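Local structure of outer membrane protein Omp121 (Bacteroides thetaiotaomicron, 5FQ8) at residues A65-S74 and G818-G826; N203-N211 and Q223-Q233. The protein probably imports substrates across the outer membrane, as a member of the TonB-dependent receptor family that assembles with partner proteins such as the lipoprotein BT_2262. All blocks are in the same frame, centred on the assembly; numbering follows the deposited sequence.

Contact 1 (A65-S74 and G818-G826)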
loop_
_atom_site.group_PDB
_atom_site.type_symbol
_atom_site.label_atom_id
_atom_site.label_comp_id
_atom_site.label_asym_id
_atom_site.label_seq_id
_atom_site.Cartn_x
_atom_site.Cartn_y
_atom_site.Cartn_z
ATOM N N ALA B 65 -37.269 3.952 16.928
ATOM C CA ALA B 65 -37.166 2.522 17.178
ATOM C C ALA B 65 -38.391 2.026 17.942
ATOM O O ALA B 65 -38.656 2.453 19.069
ATOM C CB ALA B 65 -35.878 2.214 17.938
ATOM N N GLY B 66 -39.149 1.134 17.314
ATOM C CA GLY B 66 -40.317 0.569 17.959
ATOM C C GLY B 66 -41.510 1.491 18.062
ATOM O O GLY B 66 -42.358 1.293 18.932
ATOM N N LYS B 67 -41.602 2.496 17.204
ATOM C CA LYS B 67 -42.697 3.455 17.264
ATOM C C LYS B 67 -43.624 3.383 16.068
ATOM O O LYS B 67 -44.591 4.141 16.014
ATOM C CB LYS B 67 -42.155 4.883 17.389
ATOM C CG LYS B 67 -41.372 5.163 18.656
ATOM C CD LYS B 67 -41.111 6.642 18.815
ATOM C CE LYS B 67 -40.731 7.022 20.246
ATOM N NZ LYS B 67 -39.528 6.282 20.736
ATOM N N ILE B 68 -43.357 2.511 15.103
ATOM C CA ILE B 68 -44.107 2.466 13.852
ATOM C C ILE B 68 -44.242 1.019 13.420
ATOM O O ILE B 68 -43.254 0.282 13.375
ATOM C CB ILE B 68 -43.426 3.284 12.743
ATOM C CG1 ILE B 68 -43.281 4.736 13.159
ATOM C CG2 ILE B 68 -44.228 3.204 11.474
ATOM C CD1 ILE B 68 -42.601 5.552 12.148
ATOM N N ALA B 69 -45.456 0.611 13.102
ATOM C CA ALA B 69 -45.696 -0.785 12.786
ATOM C C ALA B 69 -45.036 -1.149 11.474
ATOM O O ALA B 69 -45.099 -0.396 10.504
ATOM C CB ALA B 69 -47.195 -1.065 12.719
ATOM N N GLY B 70 -44.402 -2.315 11.454
ATOM C CA GLY B 70 -43.779 -2.838 10.255
ATOM C C GLY B 70 -42.456 -2.218 9.881
ATOM O O GLY B 70 -41.939 -2.523 8.804
ATOM N N VAL B 71 -41.902 -1.354 10.723
ATOM C CA VAL B 71 -40.656 -0.658 10.442
ATOM C C VAL B 71 -39.681 -1.034 11.550
ATOM O O VAL B 71 -39.729 -0.485 12.657
ATOM C CB VAL B 71 -40.849 0.858 10.337
ATOM C CG1 VAL B 71 -39.526 1.531 10.022
ATOM C CG2 VAL B 71 -41.852 1.181 9.259
ATOM N N GLN B 72 -38.794 -1.969 11.254
ATOM C CA GLN B 72 -37.893 -2.544 12.249
ATOM C C GLN B 72 -36.601 -1.746 12.233
ATOM O O GLN B 72 -35.769 -1.907 11.341
ATOM C CB GLN B 72 -37.666 -4.020 11.946
ATOM C CG GLN B 72 -36.564 -4.696 12.728
ATOM C CD GLN B 72 -36.330 -6.116 12.250
ATOM O OE1 GLN B 72 -37.255 -6.897 12.136
ATOM N NE2 GLN B 72 -35.089 -6.444 11.947
ATOM N N ILE B 73 -36.430 -0.875 13.216
ATOM C CA ILE B 73 -35.304 0.043 13.264
ATOM C C ILE B 73 -34.404 -0.363 14.411
ATOM O O ILE B 73 -34.870 -0.540 15.536
ATOM C CB ILE B 73 -35.776 1.497 13.415
ATOM C CG1 ILE B 73 -36.501 1.929 12.156
ATOM C CG2 ILE B 73 -34.616 2.420 13.736
ATOM C CD1 ILE B 73 -37.216 3.205 12.324
ATOM N N SER B 74 -33.120 -0.520 14.125
ATOM C CA SER B 74 -32.171 -0.961 15.134
ATOM C C SER B 74 -30.814 -0.330 14.877
ATOM O O SER B 74 -30.442 -0.069 13.730
ATOM C CB SER B 74 -32.038 -2.484 15.152
ATOM O OG SER B 74 -33.264 -3.124 15.430
ATOM N N GLY B 818 -43.008 11.881 27.815
ATOM C CA GLY B 818 -43.166 10.812 26.854
ATOM C C GLY B 818 -42.407 9.584 27.288
ATOM O O GLY B 818 -41.260 9.672 27.719
ATOM N N ILE B 819 -43.053 8.431 27.207
ATOM C CA ILE B 819 -42.467 7.181 27.659
ATOM C C ILE B 819 -42.792 6.135 26.615
ATOM O O ILE B 819 -43.968 5.836 26.390
ATOM C CB ILE B 819 -43.003 6.749 29.028
ATOM C CG1 ILE B 819 -42.689 7.812 30.061
ATOM C CG2 ILE B 819 -42.337 5.491 29.450
ATOM C CD1 ILE B 819 -43.013 7.405 31.455
ATOM N N ASP B 820 -41.769 5.590 25.969
ATOM C CA ASP B 820 -41.971 4.593 24.933
ATOM C C ASP B 820 -41.271 3.294 25.302
ATOM O O ASP B 820 -40.139 3.305 25.793
ATOM C CB ASP B 820 -41.480 5.115 23.597
ATOM C CG ASP B 820 -42.031 6.458 23.291
ATOM O OD1 ASP B 820 -41.572 7.425 23.918
ATOM O OD2 ASP B 820 -42.933 6.545 22.443
ATOM N N PHE B 821 -41.951 2.183 25.075
ATOM C CA PHE B 821 -41.413 0.864 25.339
ATOM C C PHE B 821 -41.321 0.122 24.030
ATOM O O PHE B 821 -42.256 0.158 23.234
ATOM C CB PHE B 821 -42.285 0.089 26.324
ATOM C CG PHE B 821 -42.145 0.552 27.721
ATOM C CD1 PHE B 821 -42.879 1.605 28.177
ATOM C CD2 PHE B 821 -41.255 -0.044 28.564
ATOM C CE1 PHE B 821 -42.739 2.043 29.451
ATOM C CE2 PHE B 821 -41.113 0.390 29.836
ATOM C CZ PHE B 821 -41.854 1.434 30.284
ATOM N N ASP B 822 -40.188 -0.519 23.805
ATOM C CA ASP B 822 -39.974 -1.349 22.632
ATOM C C ASP B 822 -40.080 -2.789 23.077
ATOM O O ASP B 822 -39.477 -3.170 24.082
ATOM C CB ASP B 822 -38.610 -1.083 22.002
ATOM C CG ASP B 822 -38.607 -1.299 20.515
ATOM O OD1 ASP B 822 -39.374 -2.154 20.034
ATOM O OD2 ASP B 822 -37.838 -0.604 19.826
ATOM N N ILE B 823 -40.871 -3.576 22.364
ATOM C CA ILE B 823 -41.075 -4.965 22.740
ATOM C C ILE B 823 -40.951 -5.833 21.506
ATOM O O ILE B 823 -41.800 -5.773 20.613
ATOM C CB ILE B 823 -42.423 -5.197 23.422
ATOM C CG1 ILE B 823 -42.466 -4.448 24.741
ATOM C CG2 ILE B 823 -42.615 -6.663 23.680
ATOM C CD1 ILE B 823 -43.122 -3.133 24.630
ATOM N N ARG B 824 -39.903 -6.644 21.460
ATOM C CA ARG B 824 -39.633 -7.530 20.339
ATOM C C ARG B 824 -39.380 -8.902 20.916
ATOM O O ARG B 824 -38.548 -9.046 21.816
ATOM C CB ARG B 824 -38.423 -7.066 19.525
ATOM C CG ARG B 824 -38.346 -5.568 19.336
ATOM C CD ARG B 824 -37.238 -5.163 18.422
ATOM N NE ARG B 824 -37.281 -3.731 18.244
ATOM C CZ ARG B 824 -36.517 -3.055 17.408
ATOM N NH1 ARG B 824 -35.637 -3.688 16.655
ATOM N NH2 ARG B 824 -36.644 -1.744 17.328
ATOM N N GLN B 825 -40.095 -9.896 20.404
ATOM C CA GLN B 825 -40.109 -11.218 20.999
ATOM C C GLN B 825 -39.886 -12.259 19.925
ATOM O O GLN B 825 -40.585 -12.265 18.907
ATOM C CB GLN B 825 -41.435 -11.487 21.714
ATOM C CG GLN B 825 -41.637 -10.664 22.958
ATOM C CD GLN B 825 -40.836 -11.176 24.137
ATOM O OE1 GLN B 825 -40.502 -12.358 24.197
ATOM N NE2 GLN B 825 -40.523 -10.287 25.084
ATOM N N GLY B 826 -38.934 -13.140 20.163
ATOM C CA GLY B 826 -38.745 -14.276 19.293
ATOM C C GLY B 826 -37.489 -14.158 18.445
ATOM O O GLY B 826 -36.997 -13.069 18.143
#

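Contact 2 (N203-N211 and Q223-Q233)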
loop_
_atom_site.group_PDB
_atom_site.type_symbol
_atom_site.label_atom_id
_atom_site.label_comp_id
_atom_site.label_asym_id
_atom_site.label_seq_id
_atom_site.Cartn_x
_atom_site.Cartn_y
_atom_site.Cartn_z
ATOM N N ASN B 203 -8.333 -25.705 34.928
ATOM C CA ASN B 203 -8.555 -27.055 35.444
ATOM C C ASN B 203 -8.949 -27.053 36.912
ATOM O O ASN B 203 -8.687 -28.015 37.618
ATOM C CB ASN B 203 -7.322 -27.953 35.278
ATOM C CG ASN B 203 -6.657 -27.792 33.945
ATOM O OD1 ASN B 203 -5.518 -27.348 33.865
ATOM N ND2 ASN B 203 -7.348 -28.172 32.887
ATOM N N GLY B 204 -9.546 -25.980 37.403
ATOM C CA GLY B 204 -9.828 -25.877 38.812
ATOM C C GLY B 204 -8.623 -25.658 39.684
ATOM O O GLY B 204 -8.778 -25.549 40.896
ATOM N N ASN B 205 -7.429 -25.586 39.123
ATOM C CA ASN B 205 -6.233 -25.375 39.920
ATOM C C ASN B 205 -5.800 -23.917 39.856
ATOM O O ASN B 205 -6.142 -23.188 38.926
ATOM C CB ASN B 205 -5.100 -26.284 39.438
ATOM C CG ASN B 205 -5.494 -27.742 39.406
ATOM O OD1 ASN B 205 -6.400 -28.162 40.084
ATOM N ND2 ASN B 205 -4.805 -28.514 38.609
ATOM N N HIS B 206 -5.050 -23.490 40.861
ATOM C CA HIS B 206 -4.599 -22.107 40.900
ATOM C C HIS B 206 -3.524 -21.848 39.857
ATOM O O HIS B 206 -2.684 -22.704 39.568
ATOM C CB HIS B 206 -4.060 -21.763 42.280
ATOM C CG HIS B 206 -3.687 -20.329 42.441
ATOM N ND1 HIS B 206 -4.527 -19.296 42.096
ATOM C CD2 HIS B 206 -2.573 -19.754 42.942
ATOM C CE1 HIS B 206 -3.945 -18.144 42.374
ATOM N NE2 HIS B 206 -2.756 -18.394 42.887
ATOM N N THR B 207 -3.546 -20.647 39.307
ATOM C CA THR B 207 -2.555 -20.213 38.342
ATOM C C THR B 207 -2.227 -18.760 38.618
ATOM O O THR B 207 -2.983 -18.050 39.275
ATOM C CB THR B 207 -3.049 -20.396 36.917
ATOM O OG1 THR B 207 -3.604 -21.703 36.783
ATOM C CG2 THR B 207 -1.918 -20.260 35.932
ATOM N N GLU B 208 -1.069 -18.330 38.138
ATOM C CA GLU B 208 -0.618 -16.964 38.320
ATOM C C GLU B 208 -0.742 -16.147 37.049
ATOM O O GLU B 208 -0.349 -14.987 37.037
ATOM C CB GLU B 208 0.823 -16.962 38.825
ATOM C CG GLU B 208 0.994 -17.802 40.064
ATOM C CD GLU B 208 2.417 -17.944 40.503
ATOM O OE1 GLU B 208 3.288 -17.286 39.916
ATOM O OE2 GLU B 208 2.665 -18.725 41.438
ATOM N N LEU B 209 -1.315 -16.705 36.001
ATOM C CA LEU B 209 -1.196 -16.082 34.691
ATOM C C LEU B 209 -2.391 -16.300 33.771
ATOM O O LEU B 209 -2.261 -16.031 32.576
ATOM C CB LEU B 209 0.072 -16.613 33.993
ATOM C CG LEU B 209 1.382 -15.823 33.898
ATOM C CD1 LEU B 209 2.099 -15.703 35.216
ATOM C CD2 LEU B 209 2.269 -16.508 32.898
ATOM N N GLU B 210 -3.538 -16.760 34.247
ATOM C CA GLU B 210 -4.587 -17.149 33.317
ATOM C C GLU B 210 -5.400 -15.958 32.852
ATOM O O GLU B 210 -5.476 -14.922 33.508
ATOM C CB GLU B 210 -5.560 -18.140 33.939
ATOM C CG GLU B 210 -4.961 -19.434 34.349
ATOM C CD GLU B 210 -4.469 -20.256 33.206
ATOM O OE1 GLU B 210 -5.157 -20.339 32.175
ATOM O OE2 GLU B 210 -3.377 -20.815 33.344
ATOM N N ASN B 211 -6.070 -16.147 31.724
ATOM C CA ASN B 211 -7.043 -15.187 31.242
ATOM C C ASN B 211 -8.459 -15.589 31.592
ATOM O O ASN B 211 -9.379 -15.313 30.825
ATOM C CB ASN B 211 -6.905 -15.047 29.739
ATOM C CG ASN B 211 -7.100 -16.343 29.059
ATOM O OD1 ASN B 211 -6.735 -17.375 29.595
ATOM N ND2 ASN B 211 -7.718 -16.325 27.901
ATOM N N GLN B 223 -2.318 -14.931 47.630
ATOM C CA GLN B 223 -1.677 -15.707 46.586
ATOM C C GLN B 223 -0.945 -14.773 45.633
ATOM O O GLN B 223 -1.069 -13.549 45.692
ATOM C CB GLN B 223 -2.706 -16.550 45.835
ATOM C CG GLN B 223 -3.567 -17.402 46.733
ATOM C CD GLN B 223 -2.869 -18.655 47.215
ATOM O OE1 GLN B 223 -1.984 -19.174 46.556
ATOM N NE2 GLN B 223 -3.256 -19.136 48.379
ATOM N N LEU B 224 -0.149 -15.362 44.763
ATOM C CA LEU B 224 0.550 -14.578 43.772
ATOM C C LEU B 224 -0.338 -14.380 42.554
ATOM O O LEU B 224 -1.408 -14.977 42.430
ATOM C CB LEU B 224 1.852 -15.265 43.396
ATOM C CG LEU B 224 2.813 -15.440 44.556
ATOM C CD1 LEU B 224 3.956 -16.351 44.182
ATOM C CD2 LEU B 224 3.325 -14.087 44.921
ATOM N N TRP B 225 0.105 -13.509 41.664
ATOM C CA TRP B 225 -0.535 -13.398 40.367
ATOM C C TRP B 225 0.392 -12.632 39.433
ATOM O O TRP B 225 1.323 -11.953 39.868
ATOM C CB TRP B 225 -1.907 -12.723 40.471
ATOM C CG TRP B 225 -1.862 -11.287 40.804
ATOM C CD1 TRP B 225 -1.629 -10.730 42.015
ATOM C CD2 TRP B 225 -2.072 -10.217 39.904
ATOM N NE1 TRP B 225 -1.668 -9.373 41.926
ATOM C CE2 TRP B 225 -1.943 -9.031 40.631
ATOM C CE3 TRP B 225 -2.348 -10.144 38.541
ATOM C CZ2 TRP B 225 -2.078 -7.790 40.042
ATOM C CZ3 TRP B 225 -2.486 -8.911 37.962
ATOM C CH2 TRP B 225 -2.351 -7.754 38.706
ATOM N N GLY B 226 0.135 -12.773 38.144
ATOM C CA GLY B 226 0.835 -11.990 37.156
ATOM C C GLY B 226 2.241 -12.489 36.908
ATOM O O GLY B 226 2.712 -13.463 37.488
ATOM N N ASN B 227 2.922 -11.793 36.014
ATOM C CA ASN B 227 4.274 -12.170 35.655
ATOM C C ASN B 227 5.251 -11.747 36.737
ATOM O O ASN B 227 4.879 -11.210 37.783
ATOM C CB ASN B 227 4.655 -11.559 34.320
ATOM C CG ASN B 227 4.327 -12.458 33.173
ATOM O OD1 ASN B 227 4.673 -13.633 33.176
ATOM N ND2 ASN B 227 3.643 -11.922 32.183
ATOM N N VAL B 228 6.525 -12.020 36.487
ATOM C CA VAL B 228 7.592 -11.698 37.416
ATOM C C VAL B 228 8.483 -10.676 36.751
ATOM O O VAL B 228 8.945 -10.896 35.632
ATOM C CB VAL B 228 8.396 -12.946 37.818
ATOM C CG1 VAL B 228 9.402 -12.583 38.872
ATOM C CG2 VAL B 228 7.479 -14.019 38.328
ATOM N N TYR B 229 8.706 -9.557 37.417
ATOM C CA TYR B 229 9.523 -8.484 36.878
ATOM C C TYR B 229 10.624 -8.184 37.875
ATOM O O TYR B 229 10.340 -7.859 39.031
ATOM C CB TYR B 229 8.689 -7.232 36.602
ATOM C CG TYR B 229 9.490 -5.976 36.336
ATOM C CD1 TYR B 229 9.882 -5.146 37.377
ATOM C CD2 TYR B 229 9.832 -5.609 35.043
ATOM C CE1 TYR B 229 10.604 -4.001 37.139
ATOM C CE2 TYR B 229 10.547 -4.466 34.797
ATOM C CZ TYR B 229 10.933 -3.660 35.847
ATOM O OH TYR B 229 11.653 -2.512 35.597
ATOM N N ASN B 230 11.867 -8.282 37.420
ATOM C CA ASN B 230 13.027 -7.924 38.220
ATOM C C ASN B 230 13.012 -8.677 39.542
ATOM O O ASN B 230 13.248 -8.111 40.612
ATOM C CB ASN B 230 13.085 -6.419 38.450
ATOM C CG ASN B 230 14.453 -5.952 38.873
ATOM O OD1 ASN B 230 15.235 -6.717 39.436
ATOM N ND2 ASN B 230 14.758 -4.698 38.596
ATOM N N ASN B 231 12.698 -9.969 39.456
ATOM C CA ASN B 231 12.726 -10.860 40.603
ATOM C C ASN B 231 11.683 -10.452 41.639
ATOM O O ASN B 231 11.854 -10.661 42.840
ATOM C CB ASN B 231 14.127 -10.898 41.210
ATOM C CG ASN B 231 14.462 -12.225 41.787
ATOM O OD1 ASN B 231 13.922 -13.246 41.373
ATOM N ND2 ASN B 231 15.359 -12.233 42.757
ATOM N N SER B 232 10.593 -9.858 41.174
ATOM C CA SER B 232 9.514 -9.430 42.041
ATOM C C SER B 232 8.198 -9.768 41.372
ATOM O O SER B 232 8.108 -9.830 40.146
ATOM C CB SER B 232 9.581 -7.938 42.327
ATOM O OG SER B 232 9.089 -7.200 41.226
ATOM N N GLN B 233 7.176 -9.986 42.190
ATOM C CA GLN B 233 5.867 -10.370 41.693
ATOM C C GLN B 233 4.809 -9.738 42.585
ATOM O O GLN B 233 5.069 -9.406 43.742
ATOM C CB GLN B 233 5.742 -11.888 41.662
ATOM C CG GLN B 233 4.584 -12.435 40.893
ATOM C CD GLN B 233 4.547 -13.929 40.987
ATOM O OE1 GLN B 233 5.314 -14.519 41.737
ATOM N NE2 GLN B 233 3.673 -14.558 40.220
#

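Contact 1 (A65-S74 and G818-G826)
Hydrogen bonding across this contact rests on Arg824, whose guanidinium meets Ile73 and Ser74. Arg824 NH2 donates almost straight (170°) to Ile73 O at 2.8 Å, with the acceptor in the guanidinium plane; Arg824 NH1 donates to Ser74 OG at 2.7 Å, less straight and with the hydroxyl tilted from that plane, and a weaker branch runs from NH1 to Ile73 O. CG stands beside the backbone N (chi1 -40°) and the chain is extended onward to NE, which carries the head to the edge of strand 71-74 of the plug.

Ionic contacts fix that head. Arg824 holds Asp822 side-on, NE to Asp822 OD1 at 3.2 Å and NH2 to Asp822 OD2 at 3.0 Å, and Arg908 forms a second salt bridge with OD2. Lys67 NZ lies 3.8 Å from Asp820 OD2, a long salt bridge and doubtful because that oxygen is unsurely placed; the ammonium is hydrogen-bonded to Ser63 O.

Van der Waals contact is slight: Gly66 CA is 3.3 Å from Asp822 OD2, and Ala65 CB lies at the guanidinium edge. The strand segments' axes run 105° apart and come no closer than 10.7 Å, so side chains span the gap. Such polar contacts between plug and inner barrel wall are typical of the TonB-dependent receptor fold.

Contact 2 (N203-N211 and Q223-Q233)
The imidazole of His206 turns one edge to the 223-233 segment: Leu224 O lies near its plane, 3.7 Å from His206 NE2, while Gln223 CB approaches obliquely, 3.5 Å from the same nitrogen. The Gln223 amide, whose NE2 is hydrogen-bonded to Ser221, stands almost perpendicular to the ring. With CG anti to the backbone N (chi1 -175°), the His206 ring is set beside Gln223 CB. Beyond the two segments it makes edge-to-face stacks with Tyr238 and with an aromatic side chain of another protein, while Trp225, which leaves the backbone on the side away from 203-211, has a cation-pi contact with Lys236 and donates from NE1 to Ser9 of the BT_2262 lipoprotein chain.

Two further flat groups, the Glu208 carboxylate and the Gln233 amide, carry the side-chain hydrogen bond of the contact. Gln233 NE2 donates to Glu208 OE1 at 2.8 Å, nearly straight (166°). The acceptor lies in the amide plane of Gln233, yet the donor comes from above the Glu208 carboxylate, 52° out of its plane. Gln233 NE2 also donates to Gly226 O, at 3.1 Å, so one amide ties the Glu208 side chain to the corner where the strand turns. A bond from Gly226 N to Glu208 O is weak and of doubtful geometry.

Leucines pack nearby. Leu224 runs alongside Glu208, pointing the same way, with Leu224 CD1 3.9 Å from Glu208 OE2. Leu209 CD1 lies against Gly226 O, and Leu209 CD2 is 3.8 Å from OD1 of Asn227, whose amide nitrogen bonds to Asn430.

Beyond the corner, a type I' turn closes a beta hairpin with a two-residue loop (Asn230, Asn231); its returning strand pairs antiparallel with BT_2262, consistent with an extracellular receptor loop whose sheet runs on into a partner protein.

How the contacts relate
Taken together, the contacts illustrate how one chain uses different chemistry in different places. The centre of contact 1 lies about 14 Å from the chain centre; it joins remote parts of the sequence, the plug and a barrel strand, through one arginine, held by a carboxylate of its own strand, that bonds to a neutral carbonyl and hydroxyl. The centre of contact 2, about 41 Å out, joins neighbouring pieces between barrel strands 177-188 and 252-264, through a neutral amide, a carboxylate and one imidazole. Contacts 1 and 2 share no element; the nearest atoms of contact 1 and contact 2 are about 30 Å apart. Both are partly buried, contact 1 inside the barrel and contact 2 at the periphery, against partner chains.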